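Putative membrane transport protein (Vibrio parahaemolyticus RIMD 2210633, PDB 3CK6) probably acts as a zinc:proton symporter of the CorA metal ion transporter family, its cytoplasmic domain forming a funnel-shaped homopentamer. Local coordinates at residues 4-14 and 30-40. The protein carries 1 engineered substitution. Residues are numbered along the deposited sequence; the frame is centred on the assembly and turned at random.
Sequences MGFMIEHWDFS and PNHWYHCERLH
One face of the His10 imidazole is met by Tyr34 in an offset stack, centroids 4.4 Å apart and planes inclined by 24°, with Tyr34 CE1 lying over the rim of the imidazole; the His32 ring meets it rim to rim, modelled too close for the detail to be relied on. The three rings form an aromatic cluster on one face of an antiparallel pair, strands 7-12 and 32-37, within the mixed sheet of the cytoplasmic domain. His32 in turn receives Asp12 CB over one of its own faces, a CH-pi contact with CB 4.0 Å from the ring centroid, while the Asp12 carboxylate stacks on the same ring. Met7, present as selenomethionine, puts SE at the edge of the Tyr34 ring and in its plane, 3.8 Å from Tyr34 CD1: a Met-aromatic contact.

On the other face of the strand pair, Trp11 and Trp33 are nearly parallel but slid apart, meeting at Trp11 CD1 and Trp33 CE3 (3.8 Å). The in-plane NE1-H of Trp11 bonds almost straight (174°) to Glu9 OE1, on the anti side of a carboxylate whose OE2 pairs with Arg122. Trp11 and Trp33 both pack on helix 116-126, and Trp33 NE1 and His35 ND1 reach Ser109 OG on strand 106-111.

A classic beta bulge shifts the register: Ile8 N (2.8 Å) and Glu9 N (3.3 Å) both donate to His35 O, and Ile8 CD1 rests against His35 CD2. Beyond it, the His40 ring carries Phe6 N over the centre of one face. CG anti to its backbone N (chi1 -164°) brings the His40 ring alongside residues 4-6; ND1 caps Asp42 N, and His40 NE2 donates to Met4 O over 2.8 Å.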
HETATM    1  N   MSE E   4     -28.640  34.610  20.468  1.00 44.35           N
HETATM    2  CA  MSE E   4     -27.958  35.684  19.724  1.00 43.56           C
HETATM    3  C   MSE E   4     -26.419  35.632  19.727  1.00 42.42           C
HETATM    4  O   MSE E   4     -25.783  36.218  18.840  1.00 42.53           O
HETATM    5  CB  MSE E   4     -28.433  37.067  20.193  1.00 43.85           C
HETATM    6  CG  MSE E   4     -29.819  37.490  19.681  1.00 44.69           C
HETATM    7 SE   MSE E   4     -30.055  37.413  17.736  0.40 45.69          SE
HETATM    8  CE  MSE E   4     -30.936  35.676  17.589  1.00 44.01           C
ATOM      9  N   GLY E   5     -25.833  34.942  20.709  1.00 40.55           N
ATOM     10  CA  GLY E   5     -24.382  34.977  20.914  1.00 38.43           C
ATOM     11  C   GLY E   5     -23.614  33.820  20.298  1.00 36.13           C
ATOM     12  O   GLY E   5     -24.207  32.819  19.899  1.00 36.13           O
ATOM     13  N   PHE E   6     -22.290  33.955  20.215  1.00 34.63           N
ATOM     14  CA  PHE E   6     -21.459  32.863  19.677  1.00 33.30           C
ATOM     15  C   PHE E   6     -21.340  31.668  20.626  1.00 32.53           C
ATOM     16  O   PHE E   6     -21.205  30.532  20.181  1.00 32.27           O
ATOM     17  CB  PHE E   6     -20.063  33.341  19.217  1.00 32.97           C
ATOM     18  CG  PHE E   6     -19.090  33.581  20.342  1.00 31.72           C
ATOM     19  CD1 PHE E   6     -18.948  34.850  20.899  1.00 33.78           C
ATOM     20  CD2 PHE E   6     -18.306  32.534  20.833  1.00 33.06           C
ATOM     21  CE1 PHE E   6     -18.050  35.081  21.949  1.00 33.07           C
ATOM     22  CE2 PHE E   6     -17.410  32.744  21.881  1.00 31.19           C
ATOM     23  CZ  PHE E   6     -17.284  34.030  22.441  1.00 31.05           C
HETATM   24  N   MSE E   7     -21.388  31.920  21.930  1.00 32.14           N
HETATM   25  CA  MSE E   7     -21.152  30.836  22.887  1.00 32.17           C
HETATM   26  C   MSE E   7     -22.446  30.120  23.222  1.00 30.28           C
HETATM   27  O   MSE E   7     -23.370  30.714  23.776  1.00 30.04           O
HETATM   28  CB  MSE E   7     -20.422  31.306  24.153  1.00 31.89           C
HETATM   29  CG  MSE E   7     -19.622  30.139  24.825  1.00 32.16           C
HETATM   30 SE   MSE E   7     -18.839  30.680  26.449  0.80 37.87          SE
HETATM   31  CE  MSE E   7     -17.540  31.963  25.770  1.00 35.86           C
ATOM     32  N   ILE E   8     -22.503  28.841  22.867  1.00 29.08           N
ATOM     33  CA  ILE E   8     -23.680  28.004  23.124  1.00 28.24           C
ATOM     34  C   ILE E   8     -23.753  27.584  24.599  1.00 28.34           C
ATOM     35  O   ILE E   8     -24.775  27.781  25.270  1.00 28.30           O
ATOM     36  CB  ILE E   8     -23.662  26.744  22.222  1.00 28.09           C
ATOM     37  CG1 ILE E   8     -23.467  27.161  20.756  1.00 25.69           C
ATOM     38  CG2 ILE E   8     -24.916  25.903  22.425  1.00 27.58           C
ATOM     39  CD1 ILE E   8     -23.080  26.032  19.833  1.00 25.54           C
ATOM     40  N   GLU E   9     -22.676  26.991  25.085  1.00 27.97           N
ATOM     41  CA  GLU E   9     -22.626  26.521  26.462  1.00 29.00           C
ATOM     42  C   GLU E   9     -21.218  26.598  27.013  1.00 28.02           C
ATOM     43  O   GLU E   9     -20.228  26.552  26.256  1.00 28.65           O
ATOM     44  CB  GLU E   9     -23.155  25.087  26.545  1.00 28.73           C
ATOM     45  CG  GLU E   9     -24.008  24.834  27.752  1.00 32.83           C
ATOM     46  CD  GLU E   9     -25.037  23.752  27.521  1.00 35.42           C
ATOM     47  OE1 GLU E   9     -24.760  22.583  27.843  1.00 37.97           O
ATOM     48  OE2 GLU E   9     -26.126  24.069  27.013  1.00 39.03           O
ATOM     49  N   HIS E  10     -21.133  26.691  28.340  1.00 27.48           N
ATOM     50  CA  HIS E  10     -19.870  26.782  29.042  1.00 26.71           C
ATOM     51  C   HIS E  10     -19.993  25.940  30.305  1.00 26.91           C
ATOM     52  O   HIS E  10     -20.918  26.137  31.102  1.00 26.83           O
ATOM     53  CB  HIS E  10     -19.568  28.262  29.334  1.00 26.83           C
ATOM     54  CG  HIS E  10     -18.375  28.520  30.216  1.00 25.66           C
ATOM     55  ND1 HIS E  10     -18.193  29.729  30.852  1.00 25.66           N
ATOM     56  CD2 HIS E  10     -17.318  27.746  30.574  1.00 25.01           C
ATOM     57  CE1 HIS E  10     -17.066  29.700  31.546  1.00 25.04           C
ATOM     58  NE2 HIS E  10     -16.521  28.504  31.402  1.00 24.14           N
ATOM     59  N   TRP E  11     -19.067  24.992  30.463  1.00 26.46           N
ATOM     60  CA  TRP E  11     -19.039  24.100  31.618  1.00 26.61           C
ATOM     61  C   TRP E  11     -17.670  24.147  32.273  1.00 26.59           C
ATOM     62  O   TRP E  11     -16.650  24.272  31.595  1.00 26.37           O
ATOM     63  CB  TRP E  11     -19.377  22.654  31.224  1.00 26.95           C
ATOM     64  CG  TRP E  11     -20.834  22.448  30.947  1.00 26.94           C
ATOM     65  CD1 TRP E  11     -21.458  22.605  29.755  1.00 26.31           C
ATOM     66  CD2 TRP E  11     -21.857  22.088  31.895  1.00 26.92           C
ATOM     67  NE1 TRP E  11     -22.810  22.343  29.883  1.00 28.83           N
ATOM     68  CE2 TRP E  11     -23.082  22.041  31.190  1.00 28.14           C
ATOM     69  CE3 TRP E  11     -21.855  21.798  33.269  1.00 27.15           C
ATOM     70  CZ2 TRP E  11     -24.297  21.707  31.811  1.00 28.48           C
ATOM     71  CZ3 TRP E  11     -23.057  21.474  33.889  1.00 27.36           C
ATOM     72  CH2 TRP E  11     -24.264  21.424  33.156  1.00 26.98           C
ATOM     73  N   ASP E  12     -17.667  24.029  33.592  1.00 26.65           N
ATOM     74  CA  ASP E  12     -16.447  24.002  34.375  1.00 27.24           C
ATOM     75  C   ASP E  12     -16.227  22.595  34.942  1.00 27.52           C
ATOM     76  O   ASP E  12     -17.047  22.096  35.731  1.00 27.72           O
ATOM     77  CB  ASP E  12     -16.530  25.055  35.490  1.00 27.65           C
ATOM     78  CG  ASP E  12     -15.256  25.142  36.320  1.00 28.10           C
ATOM     79  OD1 ASP E  12     -14.282  24.402  36.050  1.00 27.79           O
ATOM     80  OD2 ASP E  12     -15.237  25.951  37.259  1.00 30.93           O
ATOM     81  N   PHE E  13     -15.122  21.969  34.523  1.00 27.56           N
ATOM     82  CA  PHE E  13     -14.714  20.626  34.979  1.00 27.66           C
ATOM     83  C   PHE E  13     -13.563  20.648  35.980  1.00 28.53           C
ATOM     84  O   PHE E  13     -12.847  19.641  36.124  1.00 28.13           O
ATOM     85  CB  PHE E  13     -14.282  19.776  33.793  1.00 27.86           C
ATOM     86  CG  PHE E  13     -15.408  19.445  32.843  1.00 27.36           C
ATOM     87  CD1 PHE E  13     -15.766  20.339  31.830  1.00 28.83           C
ATOM     88  CD2 PHE E  13     -16.117  18.255  32.974  1.00 27.25           C
ATOM     89  CE1 PHE E  13     -16.801  20.051  30.958  1.00 25.00           C
ATOM     90  CE2 PHE E  13     -17.158  17.955  32.074  1.00 26.49           C
ATOM     91  CZ  PHE E  13     -17.495  18.849  31.094  1.00 26.55           C
ATOM     92  N   SER E  14     -13.374  21.772  36.667  1.00 28.81           N
ATOM     93  CA  SER E  14     -12.379  21.813  37.754  1.00 30.71           C
ATOM     94  C   SER E  14     -12.657  20.725  38.806  1.00 31.67           C
ATOM     95  O   SER E  14     -11.734  20.076  39.322  1.00 32.35           O
ATOM     96  CB  SER E  14     -12.337  23.191  38.408  1.00 29.68           C
ATOM     97  OG  SER E  14     -11.924  24.183  37.484  1.00 33.02           O
ATOM     98  N   PRO E  30      -8.395  27.061  32.347  1.00 28.36           N
ATOM     99  CA  PRO E  30      -8.076  25.643  32.289  1.00 28.62           C
ATOM    100  C   PRO E  30      -9.189  24.798  32.917  1.00 28.38           C
ATOM    101  O   PRO E  30      -9.794  25.223  33.900  1.00 29.01           O
ATOM    102  CB  PRO E  30      -6.773  25.542  33.105  1.00 28.08           C
ATOM    103  CG  PRO E  30      -6.174  26.901  33.018  1.00 29.20           C
ATOM    104  CD  PRO E  30      -7.351  27.822  33.071  1.00 28.75           C
ATOM    105  N   ASN E  31      -9.465  23.633  32.324  1.00 28.19           N
ATOM    106  CA  ASN E  31     -10.524  22.718  32.774  1.00 27.60           C
ATOM    107  C   ASN E  31     -11.968  23.136  32.420  1.00 27.25           C
ATOM    108  O   ASN E  31     -12.924  22.492  32.827  1.00 27.40           O
ATOM    109  CB  ASN E  31     -10.371  22.349  34.258  1.00 28.75           C
ATOM    110  CG  ASN E  31      -9.086  21.605  34.519  1.00 31.14           C
ATOM    111  OD1 ASN E  31      -8.239  22.061  35.289  1.00 34.57           O
ATOM    112  ND2 ASN E  31      -8.902  20.479  33.820  1.00 32.50           N
ATOM    113  N   HIS E  32     -12.112  24.202  31.638  1.00 26.53           N
ATOM    114  CA  HIS E  32     -13.423  24.619  31.156  1.00 25.79           C
ATOM    115  C   HIS E  32     -13.641  24.120  29.738  1.00 25.82           C
ATOM    116  O   HIS E  32     -12.686  23.968  28.954  1.00 23.91           O
ATOM    117  CB  HIS E  32     -13.560  26.147  31.175  1.00 25.42           C
ATOM    118  CG  HIS E  32     -13.703  26.750  32.547  1.00 26.52           C
ATOM    119  ND1 HIS E  32     -12.935  26.364  33.627  1.00 28.73           N
ATOM    120  CD2 HIS E  32     -14.506  27.741  32.998  1.00 26.53           C
ATOM    121  CE1 HIS E  32     -13.272  27.081  34.685  1.00 27.46           C
ATOM    122  NE2 HIS E  32     -14.234  27.916  34.332  1.00 28.97           N
ATOM    123  N   TRP E  33     -14.918  23.883  29.420  1.00 26.06           N
ATOM    124  CA  TRP E  33     -15.357  23.557  28.071  1.00 26.71           C
ATOM    125  C   TRP E  33     -16.240  24.691  27.547  1.00 26.56           C
ATOM    126  O   TRP E  33     -17.161  25.133  28.231  1.00 27.12           O
ATOM    127  CB  TRP E  33     -16.125  22.238  28.050  1.00 25.69           C
ATOM    128  CG  TRP E  33     -16.727  21.887  26.715  1.00 27.74           C
ATOM    129  CD1 TRP E  33     -16.157  22.059  25.469  1.00 25.85           C
ATOM    130  CD2 TRP E  33     -18.006  21.277  26.491  1.00 27.38           C
ATOM    131  NE1 TRP E  33     -17.016  21.586  24.495  1.00 27.87           N
ATOM    132  CE2 TRP E  33     -18.145  21.095  25.095  1.00 28.97           C
ATOM    133  CE3 TRP E  33     -19.039  20.835  27.343  1.00 28.94           C
ATOM    134  CZ2 TRP E  33     -19.300  20.525  24.516  1.00 26.74           C
ATOM    135  CZ3 TRP E  33     -20.193  20.251  26.760  1.00 28.12           C
ATOM    136  CH2 TRP E  33     -20.301  20.100  25.365  1.00 27.21           C
ATOM    137  N   TYR E  34     -15.911  25.173  26.356  1.00 26.00           N
ATOM    138  CA  TYR E  34     -16.646  26.221  25.672  1.00 26.04           C
ATOM    139  C   TYR E  34     -17.158  25.617  24.362  1.00 26.27           C
ATOM    140  O   TYR E  34     -16.366  25.224  23.503  1.00 27.25           O
ATOM    141  CB  TYR E  34     -15.729  27.413  25.379  1.00 25.84           C
ATOM    142  CG  TYR E  34     -15.024  27.936  26.617  1.00 26.07           C
ATOM    143  CD1 TYR E  34     -15.588  28.970  27.379  1.00 25.90           C
ATOM    144  CD2 TYR E  34     -13.827  27.371  27.058  1.00 26.58           C
ATOM    145  CE1 TYR E  34     -14.968  29.436  28.541  1.00 24.40           C
ATOM    146  CE2 TYR E  34     -13.209  27.828  28.222  1.00 26.55           C
ATOM    147  CZ  TYR E  34     -13.780  28.871  28.945  1.00 25.21           C
ATOM    148  OH  TYR E  34     -13.163  29.306  30.112  1.00 27.84           O
ATOM    149  N   HIS E  35     -18.474  25.521  24.212  1.00 26.15           N
ATOM    150  CA  HIS E  35     -19.061  25.036  22.967  1.00 26.55           C
ATOM    151  C   HIS E  35     -19.594  26.251  22.212  1.00 26.57           C
ATOM    152  O   HIS E  35     -20.377  27.022  22.781  1.00 26.49           O
ATOM    153  CB  HIS E  35     -20.202  24.063  23.274  1.00 26.84           C
ATOM    154  CG  HIS E  35     -20.701  23.328  22.076  1.00 26.43           C
ATOM    155  ND1 HIS E  35     -19.864  22.635  21.234  1.00 26.35           N
ATOM    156  CD2 HIS E  35     -21.958  23.144  21.603  1.00 27.93           C
ATOM    157  CE1 HIS E  35     -20.582  22.074  20.274  1.00 28.32           C
ATOM    158  NE2 HIS E  35     -21.854  22.366  20.477  1.00 27.69           N
ATOM    159  N   CYS E  36     -19.154  26.434  20.962  1.00 26.19           N
ATOM    160  CA  CYS E  36     -19.381  27.693  20.218  1.00 26.91           C
ATOM    161  C   CYS E  36     -19.935  27.530  18.796  1.00 27.43           C
ATOM    162  O   CYS E  36     -19.746  26.493  18.163  1.00 26.57           O
ATOM    163  CB  CYS E  36     -18.093  28.506  20.113  1.00 26.72           C
ATOM    164  SG  CYS E  36     -17.245  28.717  21.696  1.00 30.07           S
ATOM    165  N   GLU E  37     -20.604  28.587  18.326  1.00 27.78           N
ATOM    166  CA  GLU E  37     -21.044  28.717  16.938  1.00 29.62           C
ATOM    167  C   GLU E  37     -19.870  29.170  16.063  1.00 30.11           C
ATOM    168  O   GLU E  37     -19.354  30.268  16.221  1.00 30.14           O
ATOM    169  CB  GLU E  37     -22.210  29.710  16.823  1.00 29.65           C
ATOM    170  CG  GLU E  37     -23.479  29.322  17.606  1.00 31.12           C
ATOM    171  CD  GLU E  37     -24.357  28.285  16.904  1.00 34.28           C
ATOM    172  OE1 GLU E  37     -23.836  27.526  16.052  1.00 34.16           O
ATOM    173  OE2 GLU E  37     -25.574  28.229  17.209  1.00 32.33           O
ATOM    174  N   ARG E  38     -19.443  28.306  15.153  1.00 30.45           N
ATOM    175  CA  ARG E  38     -18.292  28.596  14.314  1.00 31.72           C
ATOM    176  C   ARG E  38     -18.525  29.777  13.357  1.00 32.16           C
ATOM    177  O   ARG E  38     -17.578  30.500  13.032  1.00 32.89           O
ATOM    178  CB  ARG E  38     -17.877  27.341  13.541  1.00 31.96           C
ATOM    179  CG  ARG E  38     -16.678  27.509  12.621  1.00 33.69           C
ATOM    180  CD  ARG E  38     -16.010  26.170  12.323  1.00 33.19           C
ATOM    181  NE  ARG E  38     -16.839  25.345  11.438  1.00 34.88           N
ATOM    182  CZ  ARG E  38     -17.413  24.199  11.800  1.00 34.87           C
ATOM    183  NH1 ARG E  38     -18.145  23.541  10.908  1.00 36.07           N
ATOM    184  NH2 ARG E  38     -17.265  23.715  13.045  1.00 30.04           N
ATOM    185  N   LEU E  39     -19.772  29.987  12.934  1.00 32.72           N
ATOM    186  CA  LEU E  39     -20.091  31.023  11.940  1.00 33.84           C
ATOM    187  C   LEU E  39     -20.489  32.378  12.504  1.00 33.96           C
ATOM    188  O   LEU E  39     -20.789  33.300  11.759  1.00 35.00           O
ATOM    189  CB  LEU E  39     -21.169  30.528  10.954  1.00 33.99           C
ATOM    190  CG  LEU E  39     -20.770  29.336  10.079  1.00 36.18           C
ATOM    191  CD1 LEU E  39     -21.905  28.952   9.132  1.00 38.45           C
ATOM    192  CD2 LEU E  39     -19.482  29.605   9.294  1.00 37.08           C
ATOM    193  N   HIS E  40     -20.470  32.516  13.818  1.00 34.36           N
ATOM    194  CA  HIS E  40     -20.853  33.768  14.443  1.00 34.20           C
ATOM    195  C   HIS E  40     -19.743  34.806  14.269  1.00 34.23           C
ATOM    196  O   HIS E  40     -18.581  34.495  14.545  1.00 34.75           O
ATOM    197  CB  HIS E  40     -21.127  33.536  15.922  1.00 33.80           C
ATOM    198  CG  HIS E  40     -21.883  34.648  16.572  1.00 32.27           C
ATOM    199  ND1 HIS E  40     -21.286  35.837  16.931  1.00 30.78           N
ATOM    200  CD2 HIS E  40     -23.185  34.754  16.925  1.00 31.21           C
ATOM    201  CE1 HIS E  40     -22.192  36.632  17.472  1.00 31.74           C
ATOM    202  NE2 HIS E  40     -23.349  35.993  17.492  1.00 32.08           N
TER